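Local coordinates for protein putative citrate lyase, alfa subunit (Streptococcus mutans, PDB 2HJ0) that is a putative citrate lyase alpha subunit, a CitF-family protein with two mixed, mainly parallel alpha/beta sheets, at residues A[47-58]-A[222-231]; A[113-124]-A[138-148]. One frame throughout, in Å; residues are numbered along the deposited sequence.

Contact 1 of 2, residues A[47-58]-A[222-231]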
loop_
_atom_site.group_PDB
_atom_site.type_symbol
_atom_site.label_atom_id
_atom_site.label_comp_id
_atom_site.label_asym_id
_atom_site.label_seq_id
_atom_site.Cartn_x
_atom_site.Cartn_y
_atom_site.Cartn_z
ATOM N N LYS A 47 -3.920 5.513 -20.344
ATOM C CA LYS A 47 -3.643 4.158 -19.868
ATOM C C LYS A 47 -4.738 3.149 -20.242
ATOM O O LYS A 47 -4.551 1.949 -20.071
ATOM C CB LYS A 47 -3.409 4.173 -18.345
ATOM C CG LYS A 47 -2.225 5.061 -17.912
ATOM C CD LYS A 47 -2.167 5.320 -16.395
ATOM C CE LYS A 47 -1.675 4.115 -15.608
ATOM N NZ LYS A 47 -1.690 4.349 -14.133
ATOM N N LEU A 48 -5.860 3.633 -20.771
ATOM C CA LEU A 48 -6.959 2.751 -21.165
ATOM C C LEU A 48 -6.690 2.201 -22.564
ATOM O O LEU A 48 -6.259 2.934 -23.451
ATOM C CB LEU A 48 -8.294 3.512 -21.158
ATOM C CG LEU A 48 -9.550 2.845 -20.550
ATOM C CD1 LEU A 48 -10.775 3.710 -20.854
ATOM C CD2 LEU A 48 -9.766 1.448 -21.097
ATOM N N LEU A 49 -6.933 0.905 -22.750
ATOM C CA LEU A 49 -6.728 0.237 -24.033
ATOM C C LEU A 49 -8.043 -0.332 -24.568
ATOM O O LEU A 49 -9.039 -0.396 -23.846
ATOM C CB LEU A 49 -5.706 -0.883 -23.869
ATOM C CG LEU A 49 -4.234 -0.548 -24.143
ATOM C CD1 LEU A 49 -3.891 0.837 -23.631
ATOM C CD2 LEU A 49 -3.349 -1.612 -23.493
ATOM N N SER A 50 -8.050 -0.765 -25.823
ATOM C CA SER A 50 -9.278 -1.287 -26.413
ATOM C C SER A 50 -9.540 -2.766 -26.177
ATOM O O SER A 50 -10.687 -3.174 -25.994
ATOM C CB SER A 50 -9.282 -1.047 -27.914
ATOM O OG SER A 50 -8.253 -1.800 -28.511
ATOM N N SER A 51 -8.485 -3.571 -26.174
ATOM C CA SER A 51 -8.664 -5.004 -26.008
ATOM C C SER A 51 -7.508 -5.680 -25.297
ATOM O O SER A 51 -6.476 -5.066 -25.050
ATOM C CB SER A 51 -8.802 -5.638 -27.382
ATOM O OG SER A 51 -7.594 -5.454 -28.115
ATOM N N ILE A 52 -7.674 -6.963 -24.990
ATOM C CA ILE A 52 -6.603 -7.702 -24.342
ATOM C C ILE A 52 -5.447 -7.761 -25.325
ATOM O O ILE A 52 -4.291 -7.726 -24.922
ATOM C CB ILE A 52 -7.034 -9.141 -23.969
ATOM C CG1 ILE A 52 -7.491 -9.182 -22.508
ATOM C CG2 ILE A 52 -5.894 -10.115 -24.170
ATOM C CD1 ILE A 52 -8.807 -8.536 -22.271
ATOM N N HIS A 53 -5.763 -7.838 -26.618
ATOM C CA HIS A 53 -4.733 -7.906 -27.657
ATOM C C HIS A 53 -3.751 -6.738 -27.535
ATOM O O HIS A 53 -2.552 -6.956 -27.356
ATOM C CB HIS A 53 -5.370 -7.907 -29.061
ATOM C CG HIS A 53 -4.399 -8.207 -30.166
ATOM N ND1 HIS A 53 -4.272 -9.461 -30.724
ATOM C CD2 HIS A 53 -3.458 -7.435 -30.763
ATOM C CE1 HIS A 53 -3.292 -9.449 -31.611
ATOM N NE2 HIS A 53 -2.781 -8.232 -31.653
ATOM N N GLU A 54 -4.260 -5.507 -27.632
ATOM C CA GLU A 54 -3.421 -4.311 -27.536
ATOM C C GLU A 54 -2.672 -4.270 -26.205
ATOM O O GLU A 54 -1.573 -3.722 -26.104
ATOM C CB GLU A 54 -4.271 -3.049 -27.681
ATOM C CG GLU A 54 -3.473 -1.762 -27.792
ATOM C CD GLU A 54 -4.358 -0.519 -27.823
ATOM O OE1 GLU A 54 -3.817 0.592 -28.015
ATOM O OE2 GLU A 54 -5.595 -0.640 -27.651
ATOM N N ALA A 55 -3.268 -4.850 -25.176
ATOM C CA ALA A 55 -2.621 -4.867 -23.887
ATOM C C ALA A 55 -1.351 -5.691 -24.005
ATOM O O ALA A 55 -0.283 -5.254 -23.588
ATOM C CB ALA A 55 -3.548 -5.477 -22.839
ATOM N N ILE A 56 -1.473 -6.889 -24.575
ATOM C CA ILE A 56 -0.328 -7.793 -24.737
ATOM C C ILE A 56 0.719 -7.113 -25.600
ATOM O O ILE A 56 1.925 -7.223 -25.368
ATOM C CB ILE A 56 -0.758 -9.119 -25.408
ATOM C CG1 ILE A 56 -1.874 -9.767 -24.584
ATOM C CG2 ILE A 56 0.430 -10.059 -25.510
ATOM C CD1 ILE A 56 -2.524 -10.965 -25.223
ATOM N N GLU A 57 0.225 -6.383 -26.585
ATOM C CA GLU A 57 1.068 -5.677 -27.522
ATOM C C GLU A 57 1.830 -4.548 -26.840
ATOM O O GLU A 57 3.055 -4.599 -26.698
ATOM C CB GLU A 57 0.202 -5.121 -28.644
ATOM C CG GLU A 57 0.970 -4.607 -29.834
ATOM C CD GLU A 57 0.111 -3.725 -30.712
ATOM O OE1 GLU A 57 -0.072 -2.525 -30.368
ATOM O OE2 GLU A 57 -0.400 -4.242 -31.731
ATOM N N LYS A 58 1.111 -3.528 -26.399
ATOM C CA LYS A 58 1.766 -2.401 -25.758
ATOM C C LYS A 58 2.536 -2.764 -24.499
ATOM O O LYS A 58 3.223 -1.922 -23.926
ATOM C CB LYS A 58 0.749 -1.298 -25.445
ATOM C CG LYS A 58 0.223 -0.593 -26.697
ATOM C CD LYS A 58 -0.452 0.739 -26.381
ATOM C CE LYS A 58 0.510 1.696 -25.634
ATOM N NZ LYS A 58 -0.101 3.013 -25.241
ATOM N N GLN A 222 -3.573 3.578 -8.805
ATOM C CA GLN A 222 -3.199 3.908 -10.177
ATOM C C GLN A 222 -1.675 3.834 -10.335
ATOM O O GLN A 222 -1.173 3.568 -11.431
ATOM C CB GLN A 222 -3.707 5.318 -10.529
ATOM C CG GLN A 222 -3.203 6.405 -9.556
ATOM C CD GLN A 222 -3.937 7.729 -9.659
ATOM O OE1 GLN A 222 -5.139 7.784 -9.450
ATOM N NE2 GLN A 222 -3.209 8.802 -9.964
ATOM N N THR A 223 -0.954 4.041 -9.232
ATOM C CA THR A 223 0.503 4.014 -9.249
ATOM C C THR A 223 1.105 2.634 -9.446
ATOM O O THR A 223 2.321 2.502 -9.606
ATOM C CB THR A 223 1.094 4.602 -7.962
ATOM O OG1 THR A 223 0.425 4.036 -6.832
ATOM C CG2 THR A 223 0.951 6.111 -7.951
ATOM N N ASP A 224 0.268 1.603 -9.436
ATOM C CA ASP A 224 0.757 0.243 -9.652
ATOM C C ASP A 224 0.252 -0.309 -10.976
ATOM O O ASP A 224 0.635 -1.402 -11.369
ATOM C CB ASP A 224 0.284 -0.693 -8.538
ATOM C CG ASP A 224 1.003 -0.461 -7.225
ATOM O OD1 ASP A 224 2.030 0.265 -7.219
ATOM O OD2 ASP A 224 0.549 -1.020 -6.188
ATOM N N VAL A 225 -0.589 0.450 -11.667
ATOM C CA VAL A 225 -1.179 -0.030 -12.906
ATOM C C VAL A 225 -0.618 0.629 -14.159
ATOM O O VAL A 225 -0.339 1.818 -14.162
ATOM C CB VAL A 225 -2.712 0.168 -12.839
ATOM C CG1 VAL A 225 -3.378 -0.374 -14.077
ATOM C CG2 VAL A 225 -3.251 -0.515 -11.581
ATOM N N ASP A 226 -0.447 -0.139 -15.228
ATOM C CA ASP A 226 0.077 0.435 -16.452
ATOM C C ASP A 226 -1.013 0.616 -17.489
ATOM O O ASP A 226 -1.093 1.652 -18.145
ATOM C CB ASP A 226 1.207 -0.442 -17.018
ATOM C CG ASP A 226 2.427 -0.471 -16.112
ATOM O OD1 ASP A 226 3.206 0.511 -16.110
ATOM O OD2 ASP A 226 2.594 -1.473 -15.383
ATOM N N TYR A 227 -1.867 -0.390 -17.622
ATOM C CA TYR A 227 -2.929 -0.337 -18.617
ATOM C C TYR A 227 -4.247 -0.886 -18.091
ATOM O O TYR A 227 -4.275 -1.757 -17.210
ATOM C CB TYR A 227 -2.505 -1.132 -19.856
ATOM C CG TYR A 227 -1.303 -0.563 -20.573
ATOM C CD1 TYR A 227 -1.378 0.664 -21.221
ATOM C CD2 TYR A 227 -0.094 -1.257 -20.624
ATOM C CE1 TYR A 227 -0.279 1.191 -21.913
ATOM C CE2 TYR A 227 1.020 -0.735 -21.317
ATOM C CZ TYR A 227 0.910 0.493 -21.960
ATOM O OH TYR A 227 1.965 1.019 -22.662
ATOM N N ILE A 228 -5.338 -0.357 -18.629
ATOM C CA ILE A 228 -6.659 -0.800 -18.241
ATOM C C ILE A 228 -7.417 -1.191 -19.491
ATOM O O ILE A 228 -7.427 -0.457 -20.476
ATOM C CB ILE A 228 -7.457 0.291 -17.526
ATOM C CG1 ILE A 228 -6.740 0.723 -16.250
ATOM C CG2 ILE A 228 -8.830 -0.235 -17.186
ATOM C CD1 ILE A 228 -5.608 1.695 -16.472
ATOM N N VAL A 229 -8.030 -2.363 -19.460
ATOM C CA VAL A 229 -8.795 -2.823 -20.595
ATOM C C VAL A 229 -10.176 -3.210 -20.116
ATOM O O VAL A 229 -10.328 -3.904 -19.111
ATOM C CB VAL A 229 -8.127 -4.032 -21.271
ATOM C CG1 VAL A 229 -7.807 -5.075 -20.232
ATOM C CG2 VAL A 229 -9.047 -4.613 -22.332
ATOM N N VAL A 230 -11.185 -2.750 -20.836
ATOM C CA VAL A 230 -12.559 -3.051 -20.489
ATOM C C VAL A 230 -13.101 -4.178 -21.354
ATOM O O VAL A 230 -12.883 -4.186 -22.554
ATOM C CB VAL A 230 -13.437 -1.815 -20.698
ATOM C CG1 VAL A 230 -14.890 -2.190 -20.513
ATOM C CG2 VAL A 230 -13.041 -0.720 -19.715
ATOM N N VAL A 231 -13.804 -5.126 -20.745
ATOM C CA VAL A 231 -14.392 -6.238 -21.497
ATOM C C VAL A 231 -15.848 -6.443 -21.080
ATOM O O VAL A 231 -16.292 -5.895 -20.071
ATOM C CB VAL A 231 -13.621 -7.554 -21.270
ATOM C CG1 VAL A 231 -12.248 -7.456 -21.903
ATOM C CG2 VAL A 231 -13.508 -7.846 -19.776
#
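The side chains of Y227 and L49 cross at a slant, both methyls of L49 touching the ring: CD1 comes to 3.5 Å from Y227 CD1, and CD2 sits near Y227 CG. The first torsion of Y227 (-64°) sets CG beside its own backbone N and opposite the carbonyl carbon. The ring then runs out past L49 to K58. The K58 chain passes the phenol end at about a right angle, its CE 3.4 Å from Y227 OH. K47 O lies at the ring edge, in its plane. I228 N bonds to K47 O at 2.8 Å, and L49 N gives a straighter bond to I228 O (2.7 Å, 164°). These bonds set 48-49 parallel to 227-230, as the end strand of a mixed, largely parallel sheet within this chain. Helix 52-58 follows, and its I52 CD1 touches both V229 CG2 and V231 CG1, 3.6 Å from the latter. The K47 chain bends at its third torsion (75°), which brings NZ to V225 O in a weak bond of 2.9 Å. Y175 O of the same chain and K360 O of the second subunit also accept hydrogen bonds from NZ. D226 OD2 takes a hydrogen bond from V203 N and makes a salt bridge to K360 of the second subunit.

Contact 2 of 2, residues A[113-124]-A[138-148]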
loop_
_atom_site.group_PDB
_atom_site.type_symbol
_atom_site.label_atom_id
_atom_site.label_comp_id
_atom_site.label_asym_id
_atom_site.label_seq_id
_atom_site.Cartn_x
_atom_site.Cartn_y
_atom_site.Cartn_z
ATOM N N ILE A 113 -0.406 -25.924 -22.896
ATOM C CA ILE A 113 0.758 -26.618 -22.385
ATOM C C ILE A 113 1.263 -27.554 -23.476
ATOM O O ILE A 113 2.441 -27.536 -23.831
ATOM C CB ILE A 113 0.405 -27.433 -21.111
ATOM C CG1 ILE A 113 -0.008 -26.478 -19.982
ATOM C CG2 ILE A 113 1.592 -28.278 -20.685
ATOM C CD1 ILE A 113 -0.378 -27.162 -18.693
ATOM N N LYS A 114 0.359 -28.362 -24.017
ATOM C CA LYS A 114 0.713 -29.301 -25.073
ATOM C C LYS A 114 1.364 -28.622 -26.281
ATOM O O LYS A 114 2.282 -29.181 -26.890
ATOM C CB LYS A 114 -0.532 -30.077 -25.506
ATOM C CG LYS A 114 -1.061 -30.990 -24.421
ATOM C CD LYS A 114 -2.307 -31.731 -24.852
ATOM C CE LYS A 114 -2.775 -32.669 -23.745
ATOM N NZ LYS A 114 -4.023 -33.391 -24.125
ATOM N N ASN A 115 0.908 -27.409 -26.604
ATOM C CA ASN A 115 1.432 -26.654 -27.744
ATOM C C ASN A 115 2.604 -25.736 -27.414
ATOM O O ASN A 115 2.998 -24.893 -28.228
ATOM C CB ASN A 115 0.315 -25.836 -28.390
ATOM C CG ASN A 115 -0.813 -26.708 -28.885
ATOM O OD1 ASN A 115 -0.565 -27.780 -29.445
ATOM N ND2 ASN A 115 -2.064 -26.258 -28.691
ATOM N N GLY A 116 3.148 -25.892 -26.212
ATOM C CA GLY A 116 4.285 -25.088 -25.796
ATOM C C GLY A 116 4.038 -23.627 -25.459
ATOM O O GLY A 116 4.991 -22.874 -25.265
ATOM N N VAL A 117 2.780 -23.206 -25.386
ATOM C CA VAL A 117 2.504 -21.805 -25.059
ATOM C C VAL A 117 2.922 -21.508 -23.622
ATOM O O VAL A 117 3.478 -20.448 -23.338
ATOM C CB VAL A 117 1.016 -21.455 -25.222
ATOM C CG1 VAL A 117 0.803 -19.994 -24.889
ATOM C CG2 VAL A 117 0.569 -21.731 -26.649
ATOM N N VAL A 118 2.635 -22.452 -22.728
ATOM C CA VAL A 118 3.003 -22.348 -21.323
ATOM C C VAL A 118 4.008 -23.472 -21.047
ATOM O O VAL A 118 3.744 -24.645 -21.328
ATOM C CB VAL A 118 1.769 -22.507 -20.392
ATOM C CG1 VAL A 118 2.190 -22.334 -18.932
ATOM C CG2 VAL A 118 0.696 -21.488 -20.759
ATOM N N THR A 119 5.155 -23.111 -20.487
ATOM C CA THR A 119 6.228 -24.065 -20.230
ATOM C C THR A 119 6.580 -24.252 -18.758
ATOM O O THR A 119 7.310 -25.177 -18.407
ATOM C CB THR A 119 7.488 -23.611 -20.988
ATOM O OG1 THR A 119 7.755 -22.229 -20.689
ATOM C CG2 THR A 119 7.276 -23.752 -22.488
ATOM N N ASN A 120 6.082 -23.352 -17.912
ATOM C CA ASN A 120 6.320 -23.392 -16.468
ATOM C C ASN A 120 5.106 -22.839 -15.734
ATOM O O ASN A 120 4.515 -21.839 -16.142
ATOM C CB ASN A 120 7.557 -22.574 -16.085
ATOM C CG ASN A 120 8.843 -23.237 -16.507
ATOM O OD1 ASN A 120 9.103 -23.401 -17.691
ATOM N ND2 ASN A 120 9.656 -23.631 -15.541
ATOM N N ILE A 121 4.755 -23.492 -14.637
ATOM C CA ILE A 121 3.595 -23.103 -13.845
ATOM C C ILE A 121 3.923 -23.083 -12.356
ATOM O O ILE A 121 4.646 -23.946 -11.867
ATOM C CB ILE A 121 2.440 -24.116 -14.044
ATOM C CG1 ILE A 121 2.121 -24.279 -15.538
ATOM C CG2 ILE A 121 1.214 -23.668 -13.259
ATOM C CD1 ILE A 121 1.070 -25.366 -15.835
ATOM N N THR A 122 3.401 -22.093 -11.641
ATOM C CA THR A 122 3.579 -22.028 -10.190
ATOM C C THR A 122 2.283 -21.507 -9.568
ATOM O O THR A 122 1.680 -20.556 -10.082
ATOM C CB THR A 122 4.767 -21.123 -9.767
ATOM O OG1 THR A 122 4.884 -21.149 -8.340
ATOM C CG2 THR A 122 4.579 -19.680 -10.243
ATOM N N SER A 123 1.823 -22.161 -8.505
ATOM C CA SER A 123 0.611 -21.726 -7.813
ATOM C C SER A 123 0.287 -22.558 -6.586
ATOM O O SER A 123 1.078 -23.407 -6.156
ATOM C CB SER A 123 -0.599 -21.715 -8.754
ATOM O OG SER A 123 -1.087 -23.010 -9.007
ATOM N N SER A 124 -0.881 -22.288 -6.016
ATOM C CA SER A 124 -1.328 -22.987 -4.827
ATOM C C SER A 124 -1.854 -24.357 -5.216
ATOM O O SER A 124 -1.478 -25.375 -4.630
ATOM C CB SER A 124 -2.417 -22.169 -4.121
ATOM O OG SER A 124 -3.034 -22.908 -3.078
ATOM N N ILE A 138 1.928 -34.163 -18.886
ATOM C CA ILE A 138 1.746 -33.168 -19.935
ATOM C C ILE A 138 2.917 -32.191 -20.070
ATOM O O ILE A 138 3.428 -32.013 -21.161
ATOM C CB ILE A 138 0.456 -32.348 -19.695
ATOM C CG1 ILE A 138 -0.750 -33.265 -19.775
ATOM C CG2 ILE A 138 0.320 -31.239 -20.716
ATOM C CD1 ILE A 138 -0.781 -34.088 -21.041
HETATM N N MSE A 139 3.319 -31.535 -18.982
HETATM C CA MSE A 139 4.432 -30.588 -19.031
HETATM C C MSE A 139 5.765 -31.300 -18.950
HETATM O O MSE A 139 5.880 -32.375 -18.375
HETATM C CB MSE A 139 4.394 -29.589 -17.867
HETATM C CG MSE A 139 3.391 -28.460 -17.957
HETATM SE SE MSE A 139 4.218 -26.759 -17.447
HETATM C CE MSE A 139 4.728 -27.146 -15.620
ATOM N N GLU A 140 6.776 -30.668 -19.523
ATOM C CA GLU A 140 8.119 -31.196 -19.489
ATOM C C GLU A 140 8.744 -30.775 -18.160
ATOM O O GLU A 140 9.382 -31.576 -17.476
ATOM C CB GLU A 140 8.911 -30.635 -20.656
ATOM C CG GLU A 140 10.359 -31.066 -20.683
ATOM C CD GLU A 140 11.069 -30.635 -21.954
ATOM O OE1 GLU A 140 12.315 -30.777 -22.018
ATOM O OE2 GLU A 140 10.377 -30.158 -22.887
ATOM N N ASN A 141 8.552 -29.514 -17.793
ATOM C CA ASN A 141 9.067 -28.994 -16.533
ATOM C C ASN A 141 8.085 -29.285 -15.393
ATOM O O ASN A 141 6.885 -29.464 -15.620
ATOM C CB ASN A 141 9.295 -27.486 -16.657
ATOM C CG ASN A 141 10.635 -27.155 -17.252
ATOM O OD1 ASN A 141 10.869 -26.033 -17.704
ATOM N ND2 ASN A 141 11.536 -28.132 -17.245
ATOM N N PRO A 142 8.589 -29.357 -14.152
ATOM C CA PRO A 142 7.725 -29.629 -12.994
ATOM C C PRO A 142 6.961 -28.381 -12.553
ATOM O O PRO A 142 7.505 -27.272 -12.564
ATOM C CB PRO A 142 8.710 -30.081 -11.904
ATOM C CG PRO A 142 9.943 -30.483 -12.650
ATOM C CD PRO A 142 10.007 -29.474 -13.780
ATOM N N VAL A 143 5.705 -28.559 -12.166
ATOM C CA VAL A 143 4.913 -27.438 -11.685
ATOM C C VAL A 143 5.470 -27.098 -10.308
ATOM O O VAL A 143 5.702 -27.999 -9.505
ATOM C CB VAL A 143 3.428 -27.825 -11.532
ATOM C CG1 VAL A 143 2.660 -26.678 -10.889
ATOM C CG2 VAL A 143 2.836 -28.178 -12.885
ATOM N N ILE A 144 5.716 -25.822 -10.034
ATOM C CA ILE A 144 6.235 -25.430 -8.718
ATOM C C ILE A 144 5.078 -25.026 -7.806
ATOM O O ILE A 144 4.422 -24.010 -8.027
ATOM C CB ILE A 144 7.197 -24.224 -8.802
ATOM C CG1 ILE A 144 8.415 -24.571 -9.665
ATOM C CG2 ILE A 144 7.649 -23.821 -7.396
ATOM C CD1 ILE A 144 9.237 -25.714 -9.130
ATOM N N ILE A 145 4.811 -25.807 -6.777
ATOM C CA ILE A 145 3.721 -25.433 -5.901
ATOM C C ILE A 145 4.245 -24.715 -4.682
ATOM O O ILE A 145 5.200 -25.158 -4.048
ATOM C CB ILE A 145 2.914 -26.650 -5.470
ATOM C CG1 ILE A 145 1.998 -27.067 -6.614
ATOM C CG2 ILE A 145 2.099 -26.329 -4.236
ATOM C CD1 ILE A 145 1.458 -28.409 -6.438
ATOM N N ARG A 146 3.618 -23.590 -4.372
ATOM C CA ARG A 146 3.998 -22.792 -3.218
ATOM C C ARG A 146 2.738 -22.444 -2.423
ATOM O O ARG A 146 1.660 -22.342 -2.995
ATOM C CB ARG A 146 4.656 -21.493 -3.673
ATOM C CG ARG A 146 5.868 -21.631 -4.565
ATOM C CD ARG A 146 6.559 -20.266 -4.659
ATOM N NE ARG A 146 7.939 -20.372 -5.097
ATOM C CZ ARG A 146 8.319 -20.419 -6.368
ATOM N NH1 ARG A 146 9.601 -20.537 -6.659
ATOM N NH2 ARG A 146 7.432 -20.322 -7.348
ATOM N N SER A 147 2.878 -22.255 -1.112
ATOM C CA SER A 147 1.759 -21.877 -0.261
ATOM C C SER A 147 1.465 -20.403 -0.550
ATOM O O SER A 147 2.272 -19.727 -1.201
ATOM C CB SER A 147 2.129 -22.049 1.218
ATOM O OG SER A 147 3.137 -21.128 1.620
ATOM N N HIS A 148 0.324 -19.890 -0.089
ATOM C CA HIS A 148 0.033 -18.471 -0.332
ATOM C C HIS A 148 1.186 -17.616 0.207
ATOM O O HIS A 148 1.584 -16.643 -0.430
ATOM C CB HIS A 148 -1.289 -18.043 0.317
ATOM C CG HIS A 148 -2.490 -18.694 -0.289
ATOM N ND1 HIS A 148 -2.605 -18.920 -1.644
ATOM C CD2 HIS A 148 -3.631 -19.162 0.271
ATOM C CE1 HIS A 148 -3.766 -19.501 -1.891
ATOM N NE2 HIS A 148 -4.407 -19.660 -0.747
#
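Strands 118-123 and 143-145 run parallel, their axes 4.7 Å apart at closest and 15° from each other in direction, with T122 paired to I144 and S123 to I145. I144 N binds I121 O at 2.8 Å. R146 N binds S123 O. I144 O is gripped twice, by S123 N and by the hydroxyl of T122 (OG1 to O 2.9 Å). T122 can do this because OG1 is anti to its backbone N (chi1 -178°), beside the carbonyl carbon. The hydroxyl also meets the edge of the R146 guanidinium, where NH2 makes a weak, bent bond to it. I144 CG2 lies against one face of that guanidinium, near its rim, and R146 NE forms a salt bridge with E498 on the next strand, 493-498. At the other end apolar contacts gather round M139, a selenomethionine, and I113. The selenium of M139 lies 3.8 Å from I121 CG1, and its chain bends at the second and third torsions to bring CE close to the same isoleucine. I113 CG2 touches both I138 CG2 and M139 CG, crossing each side chain at about a right angle. K114 CE rests on I138 CD1. I134 of helix 127-135 packs on I113, M139 and V143. Beyond the strands, H148 CE1 comes to 3.7 Å from S124 CB, and the H148 side chain lies about 3 Å from a bound citric acid, probably from the crystallisation liquor. Strand 118-123, helix 127-135 and strand 143-145 form a beta-alpha-beta unit in the parallel part of a mixed alpha/beta sheet.

From the N terminus, the chain first lays down 47-58, the start of contact 1. It then builds strands 66-69 and 95-99 before reaching 113-124. Helix 127-135 carries it to 138-148, and contact 2 closes a short loop of 13 residues. Strands 164-169 and 202-207 follow, and 222-231 then closes the long loop of contact 1. Contact 2 thus lies wholly within that larger loop, and the two do not cross. Both belong to one sheet. Contact 1 ties its first strand, 48-49, to 227-230 at one edge, while contact 2 joins neighbouring strands farther across. Their centres are 25 Å apart and they do not touch.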